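Local structure of GDSL-like Lipase/Acylhydrolase family protein (Neisseria meningitidis, 4K7J) at residues 88-93 against 197-202; 106-111 against 133-138. The protein probably removes O-acetyl groups from peptidoglycan as an SGNH-family esterase whose catalytic triad takes up a productive conformation when substrate binds. All blocks are in the same frame, centred on the assembly; numbering follows the deposited sequence.

Both contacts belong to the beta-rich part of the chain, with centres about 10 Å apart. Interaction 1 is wholly buried and lies nearer the middle of the molecule: two backbone bonds, aromatic rings and a proline bind segment 88-93 to strand 195-203. Interaction 2, about 21 Å from the chain centre, is only partly buried; there an asparagine amide replaces a backbone acceptor, and one tryptophan-methionine pair supplies the apolar packing. The two touch where Pro-91 O meets Trp-108 CE3 and Ala-92 CB meets Met-135 CE, and Asn-93 O probably accepts a hydrogen bond from Ser-110 OG, so residues 91-92 lie between the sheets containing 197-202 and 133-138.

Interaction 1: 88-93 against 197-202; sequences WVYPAN and IGFINI
The carbonyl oxygen of Val-89 has two neighbours on the strand: Ile-200 N, which donates a hydrogen bond to it at 3.0 Å in the carbonyl plane, and Phe-199 CA, whose C-H...O contact with it is 3.3 Å. Ile-200 returns the bond, its O accepting Val-89 N at 2.9 Å from above the carbonyl plane while also lying close to Trp-88 CA. Val-89 and Ile-200 thus form an antiparallel hydrogen-bonded pair, and Trp-88 faces Asn-201 in the adjoining non-hydrogen-bonded pair.

On the Trp-88/Asn-201 face, the indole lies over the asparagine. Asn-201 CB sits above the centre of the six-membered ring in a CH-pi contact, and the amide plane stacks on the indole with only 18° between them. The first torsion of Asn-201, with CG anti to the backbone N (chi1 -171°), puts CG 3.6 Å from Trp-88 CE2, at the junction with the pyrrole ring. Both side-chain nitrogens bond outside the two segments, Trp-88 NE1 to Thr-238 O and Asn-201 ND2 to Glu-203 OE2.

Further along, Tyr-90 and Phe-199 run side by side, pointing the same way. Tyr-90 CD1 meets Phe-199 CE2 at 3.5 Å, but the planes are 73° apart and the pair is oblique. CB of Pro-91 points toward the strand and lies 3.7 Å from Ile-197 CG2 and 3.2 Å from Gly-198 O. That oxygen is buried without a hydrogen-bonding partner in the model.

Beyond the two bridges segment 88-93 leaves the strand and leads to strand 102-106, in a different five-stranded antiparallel sheet from that of 195-203. The two-bridge ladder continues the edge of 195-203 that pairs with 125-128, and the two sheets are consistent with a beta-sandwich, as in the galactose-binding-domain clan of the N-terminal family.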
loop_
_atom_site.group_PDB
_atom_site.type_symbol
_atom_site.label_atom_id
_atom_site.label_comp_id
_atom_site.label_asym_id
_atom_site.label_seq_id
_atom_site.Cartn_x
_atom_site.Cartn_y
_atom_site.Cartn_z
ATOM N N TRP A 88 -5.701 -1.395 6.747
ATOM C CA TRP A 88 -6.180 -2.343 5.745
ATOM C C TRP A 88 -5.173 -3.471 5.566
ATOM O O TRP A 88 -4.040 -3.221 5.141
ATOM C CB TRP A 88 -6.372 -1.649 4.391
ATOM C CG TRP A 88 -7.496 -0.627 4.341
ATOM C CD1 TRP A 88 -7.378 0.732 4.418
ATOM C CD2 TRP A 88 -8.899 -0.901 4.185
ATOM N NE1 TRP A 88 -8.623 1.325 4.317
ATOM C CE2 TRP A 88 -9.573 0.344 4.181
ATOM C CE3 TRP A 88 -9.650 -2.078 4.063
ATOM C CZ2 TRP A 88 -10.965 0.447 4.052
ATOM C CZ3 TRP A 88 -11.035 -1.982 3.931
ATOM C CH2 TRP A 88 -11.679 -0.724 3.929
ATOM N N VAL A 89 -5.583 -4.706 5.868
ATOM C CA VAL A 89 -4.705 -5.872 5.729
ATOM C C VAL A 89 -5.309 -7.006 4.874
ATOM O O VAL A 89 -6.491 -6.986 4.553
ATOM C CB VAL A 89 -4.317 -6.421 7.108
ATOM C CG1 VAL A 89 -3.827 -5.281 8.000
ATOM C CG2 VAL A 89 -5.504 -7.120 7.755
ATOM N N TYR A 90 -4.488 -7.987 4.506
ATOM C CA TYR A 90 -4.947 -9.107 3.685
ATOM C C TYR A 90 -6.071 -9.842 4.394
ATOM O O TYR A 90 -6.089 -9.909 5.615
ATOM C CB TYR A 90 -3.826 -10.117 3.445
ATOM C CG TYR A 90 -2.613 -9.618 2.682
ATOM C CD1 TYR A 90 -2.657 -8.449 1.931
ATOM C CD2 TYR A 90 -1.421 -10.341 2.700
ATOM C CE1 TYR A 90 -1.543 -8.005 1.229
ATOM C CE2 TYR A 90 -0.297 -9.907 1.998
ATOM C CZ TYR A 90 -0.365 -8.742 1.268
ATOM O OH TYR A 90 0.740 -8.305 0.586
ATOM N N PRO A 91 -6.998 -10.422 3.629
ATOM C CA PRO A 91 -8.022 -11.257 4.262
ATOM C C PRO A 91 -7.509 -12.670 4.576
ATOM O O PRO A 91 -8.211 -13.421 5.245
ATOM C CB PRO A 91 -9.116 -11.311 3.196
ATOM C CG PRO A 91 -8.373 -11.211 1.906
ATOM C CD PRO A 91 -7.206 -10.289 2.178
ATOM N N ALA A 92 -6.306 -13.013 4.112
ATOM C CA ALA A 92 -5.739 -14.355 4.290
ATOM C C ALA A 92 -4.261 -14.321 3.939
ATOM O O ALA A 92 -3.805 -13.349 3.348
ATOM C CB ALA A 92 -6.462 -15.369 3.393
ATOM N N ASN A 93 -3.515 -15.368 4.297
ATOM C CA ASN A 93 -2.135 -15.497 3.835
ATOM C C ASN A 93 -2.110 -15.399 2.321
ATOM O O ASN A 93 -2.964 -15.967 1.649
ATOM C CB ASN A 93 -1.497 -16.827 4.269
ATOM C CG ASN A 93 -1.323 -16.925 5.769
ATOM O OD1 ASN A 93 -0.937 -15.947 6.424
ATOM N ND2 ASN A 93 -1.626 -18.102 6.331
ATOM N N ILE A 197 -13.618 -11.981 -0.242
ATOM C CA ILE A 197 -13.253 -10.909 0.699
ATOM C C ILE A 197 -11.974 -10.219 0.202
ATOM O O ILE A 197 -11.042 -10.886 -0.256
ATOM C CB ILE A 197 -12.987 -11.474 2.125
ATOM C CG1 ILE A 197 -14.172 -12.301 2.633
ATOM C CG2 ILE A 197 -12.648 -10.357 3.111
ATOM C CD1 ILE A 197 -15.450 -11.505 2.890
ATOM N N GLY A 198 -11.943 -8.895 0.282
ATOM C CA GLY A 198 -10.785 -8.116 -0.115
ATOM C C GLY A 198 -10.047 -7.699 1.137
ATOM O O GLY A 198 -10.011 -8.447 2.103
ATOM N N PHE A 199 -9.453 -6.513 1.131
ATOM C CA PHE A 199 -8.724 -6.068 2.305
ATOM C C PHE A 199 -9.723 -5.774 3.409
ATOM O O PHE A 199 -10.883 -5.450 3.145
ATOM C CB PHE A 199 -7.888 -4.831 2.000
ATOM C CG PHE A 199 -6.569 -5.132 1.332
ATOM C CD1 PHE A 199 -6.522 -5.518 0.002
ATOM C CD2 PHE A 199 -5.381 -5.022 2.038
ATOM C CE1 PHE A 199 -5.314 -5.805 -0.613
ATOM C CE2 PHE A 199 -4.160 -5.290 1.423
ATOM C CZ PHE A 199 -4.131 -5.680 0.094
ATOM N N ILE A 200 -9.247 -5.884 4.638
ATOM C CA ILE A 200 -10.049 -5.703 5.833
ATOM C C ILE A 200 -9.409 -4.603 6.669
ATOM O O ILE A 200 -8.234 -4.693 7.026
ATOM C CB ILE A 200 -10.057 -6.989 6.663
ATOM C CG1 ILE A 200 -10.724 -8.124 5.888
ATOM C CG2 ILE A 200 -10.737 -6.762 8.003
ATOM C CD1 ILE A 200 -10.701 -9.440 6.619
ATOM N N ASN A 201 -10.170 -3.561 6.968
ATOM C CA ASN A 201 -9.629 -2.414 7.689
ATOM C C ASN A 201 -9.896 -2.545 9.161
ATOM O O ASN A 201 -11.032 -2.764 9.567
ATOM C CB ASN A 201 -10.261 -1.114 7.217
ATOM C CG ASN A 201 -9.565 0.105 7.797
ATOM O OD1 ASN A 201 -8.367 0.067 8.071
ATOM N ND2 ASN A 201 -10.317 1.185 8.006
ATOM N N ILE A 202 -8.850 -2.402 9.961
ATOM C CA ILE A 202 -8.972 -2.535 11.406
ATOM C C ILE A 202 -8.334 -1.310 12.070
ATOM O O ILE A 202 -7.111 -1.162 12.056
ATOM C CB ILE A 202 -8.314 -3.844 11.872
ATOM C CG1 ILE A 202 -8.922 -5.031 11.104
ATOM C CG2 ILE A 202 -8.444 -4.029 13.381
ATOM C CD1 ILE A 202 -8.235 -6.354 11.355
#

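Interaction 2: 106-111 against 133-138; sequences GNWQSL and GSMTLT
Met-135 CB rests over the centre of the six-membered ring of Trp-108, 3.4 Å from its centroid, and this CH-pi contact is the tightly packed part of the interface. The methionine chain starts out with CG anti to the backbone N (chi1 179°), then bends at chi2 and chi3. This bend brings CE back to Trp-108 CB at 3.7 Å, while SD stands oblique to the ring, 5.4 Å from the same centroid, in a Met-aromatic contact. The indole edge meets the backbone of the strand, with Gly-133 C near the ring plane. Ile-189 and Thr-129 also touch Trp-108, and His-104 and Ala-92 touch Met-135, so the apolar pair is enclosed by neighbouring strands and loops.

The other side is polar and more open, with Gly-106 and Asn-107 exposed. Asn-107 grips Ser-134 twice: its backbone N donates to Ser-134 O at 2.9 Å, and its side-chain OD1 accepts Ser-134 N at 2.9 Å. For the second bond CG lies between the backbone N and the carbonyl carbon (chi1 57°), and the donor is tilted 31° from the plane of the amide carbonyl. Gly-106 passes close by, its CA 3.1 Å from Ser-134 O, in a non-hydrogen-bonded pair with Met-135.

After Asn-107 the chain leaves strand 133-139, and residues 109-112 pair instead with strand 125-128. The contact marks the end of the 102-106/133-139 pairing, where the chain crosses between the two five-stranded antiparallel sheets, an arrangement consistent with a beta-sandwich, with Trp-108 packed at the crossing.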
loop_
_atom_site.group_PDB
_atom_site.type_symbol
_atom_site.label_atom_id
_atom_site.label_comp_id
_atom_site.label_asym_id
_atom_site.label_seq_id
_atom_site.Cartn_x
_atom_site.Cartn_y
_atom_site.Cartn_z
ATOM N N GLY A 106 -6.860 -19.638 9.215
ATOM C CA GLY A 106 -8.174 -19.967 8.703
ATOM C C GLY A 106 -8.104 -20.789 7.442
ATOM O O GLY A 106 -7.022 -21.182 7.011
ATOM N N ASN A 107 -9.253 -21.034 6.831
ATOM C CA ASN A 107 -9.307 -21.897 5.653
ATOM C C ASN A 107 -9.645 -21.156 4.363
ATOM O O ASN A 107 -9.872 -21.777 3.328
ATOM C CB ASN A 107 -10.290 -23.047 5.875
ATOM C CG ASN A 107 -11.700 -22.567 6.208
ATOM O OD1 ASN A 107 -12.077 -21.436 5.904
ATOM N ND2 ASN A 107 -12.495 -23.446 6.821
ATOM N N TRP A 108 -9.684 -19.830 4.424
ATOM C CA TRP A 108 -9.891 -19.027 3.214
ATOM C C TRP A 108 -8.743 -19.225 2.209
ATOM O O TRP A 108 -7.599 -19.484 2.603
ATOM C CB TRP A 108 -10.042 -17.542 3.569
ATOM C CG TRP A 108 -11.241 -17.227 4.433
ATOM C CD1 TRP A 108 -12.154 -18.115 4.936
ATOM C CD2 TRP A 108 -11.639 -15.935 4.902
ATOM N NE1 TRP A 108 -13.098 -17.447 5.681
ATOM C CE2 TRP A 108 -12.797 -16.109 5.681
ATOM C CE3 TRP A 108 -11.127 -14.644 4.731
ATOM C CZ2 TRP A 108 -13.459 -15.037 6.284
ATOM C CZ3 TRP A 108 -11.773 -13.588 5.336
ATOM C CH2 TRP A 108 -12.931 -13.788 6.103
ATOM N N GLN A 109 -9.041 -19.110 0.918
ATOM C CA GLN A 109 -7.996 -19.239 -0.102
ATOM C C GLN A 109 -7.788 -17.953 -0.893
ATOM O O GLN A 109 -8.695 -17.508 -1.587
ATOM C CB GLN A 109 -8.314 -20.384 -1.067
ATOM C CG GLN A 109 -7.226 -20.554 -2.134
ATOM C CD GLN A 109 -5.855 -20.865 -1.528
ATOM O OE1 GLN A 109 -5.737 -21.701 -0.618
ATOM N NE2 GLN A 109 -4.811 -20.183 -2.024
ATOM N N SER A 110 -6.591 -17.368 -0.807
ATOM C CA SER A 110 -6.309 -16.117 -1.517
ATOM C C SER A 110 -6.051 -16.314 -3.012
ATOM O O SER A 110 -5.702 -17.404 -3.465
ATOM C CB SER A 110 -5.123 -15.380 -0.891
ATOM O OG SER A 110 -3.941 -16.161 -1.019
ATOM N N LEU A 111 -6.237 -15.234 -3.761
ATOM C CA LEU A 111 -5.991 -15.191 -5.194
ATOM C C LEU A 111 -5.546 -13.766 -5.491
ATOM O O LEU A 111 -6.142 -12.815 -4.970
ATOM C CB LEU A 111 -7.278 -15.510 -5.959
ATOM C CG LEU A 111 -7.194 -15.307 -7.469
ATOM C CD1 LEU A 111 -6.326 -16.397 -8.057
ATOM C CD2 LEU A 111 -8.576 -15.268 -8.121
ATOM N N GLY A 133 -16.728 -21.434 6.055
ATOM C CA GLY A 133 -15.459 -20.718 6.065
ATOM C C GLY A 133 -15.109 -20.049 7.377
ATOM O O GLY A 133 -15.989 -19.597 8.115
ATOM N N SER A 134 -13.817 -19.970 7.675
ATOM C CA SER A 134 -13.372 -19.393 8.935
ATOM C C SER A 134 -12.013 -18.693 8.800
ATOM O O SER A 134 -11.109 -19.205 8.145
ATOM C CB SER A 134 -13.288 -20.485 10.005
ATOM O OG SER A 134 -12.871 -19.940 11.247
ATOM N N MET A 135 -11.879 -17.522 9.411
ATOM C CA MET A 135 -10.607 -16.801 9.423
ATOM C C MET A 135 -10.460 -16.040 10.727
ATOM O O MET A 135 -11.365 -15.315 11.139
ATOM C CB MET A 135 -10.492 -15.829 8.240
ATOM C CG MET A 135 -9.186 -15.023 8.223
ATOM S SD MET A 135 -7.711 -16.075 8.111
ATOM C CE MET A 135 -7.956 -16.834 6.501
ATOM N N THR A 136 -9.322 -16.216 11.383
ATOM C CA THR A 136 -9.026 -15.454 12.584
ATOM C C THR A 136 -7.794 -14.573 12.349
ATOM O O THR A 136 -6.748 -15.051 11.903
ATOM C CB THR A 136 -8.802 -16.385 13.803
ATOM O OG1 THR A 136 -9.950 -17.225 13.977
ATOM C CG2 THR A 136 -8.590 -15.574 15.069
ATOM N N LEU A 137 -7.923 -13.287 12.639
ATOM C CA LEU A 137 -6.790 -12.383 12.514
ATOM C C LEU A 137 -6.331 -11.977 13.897
ATOM O O LEU A 137 -7.124 -11.489 14.719
ATOM C CB LEU A 137 -7.150 -11.144 11.694
ATOM C CG LEU A 137 -7.578 -11.376 10.244
ATOM C CD1 LEU A 137 -9.080 -11.503 10.155
ATOM C CD2 LEU A 137 -7.101 -10.212 9.395
ATOM N N THR A 138 -5.047 -12.200 14.148
ATOM C CA THR A 138 -4.444 -11.904 15.440
ATOM C C THR A 138 -3.354 -10.863 15.246
ATOM O O THR A 138 -2.465 -11.031 14.410
ATOM C CB THR A 138 -3.844 -13.171 16.072
ATOM O OG1 THR A 138 -4.865 -14.172 16.186
ATOM C CG2 THR A 138 -3.263 -12.873 17.453
#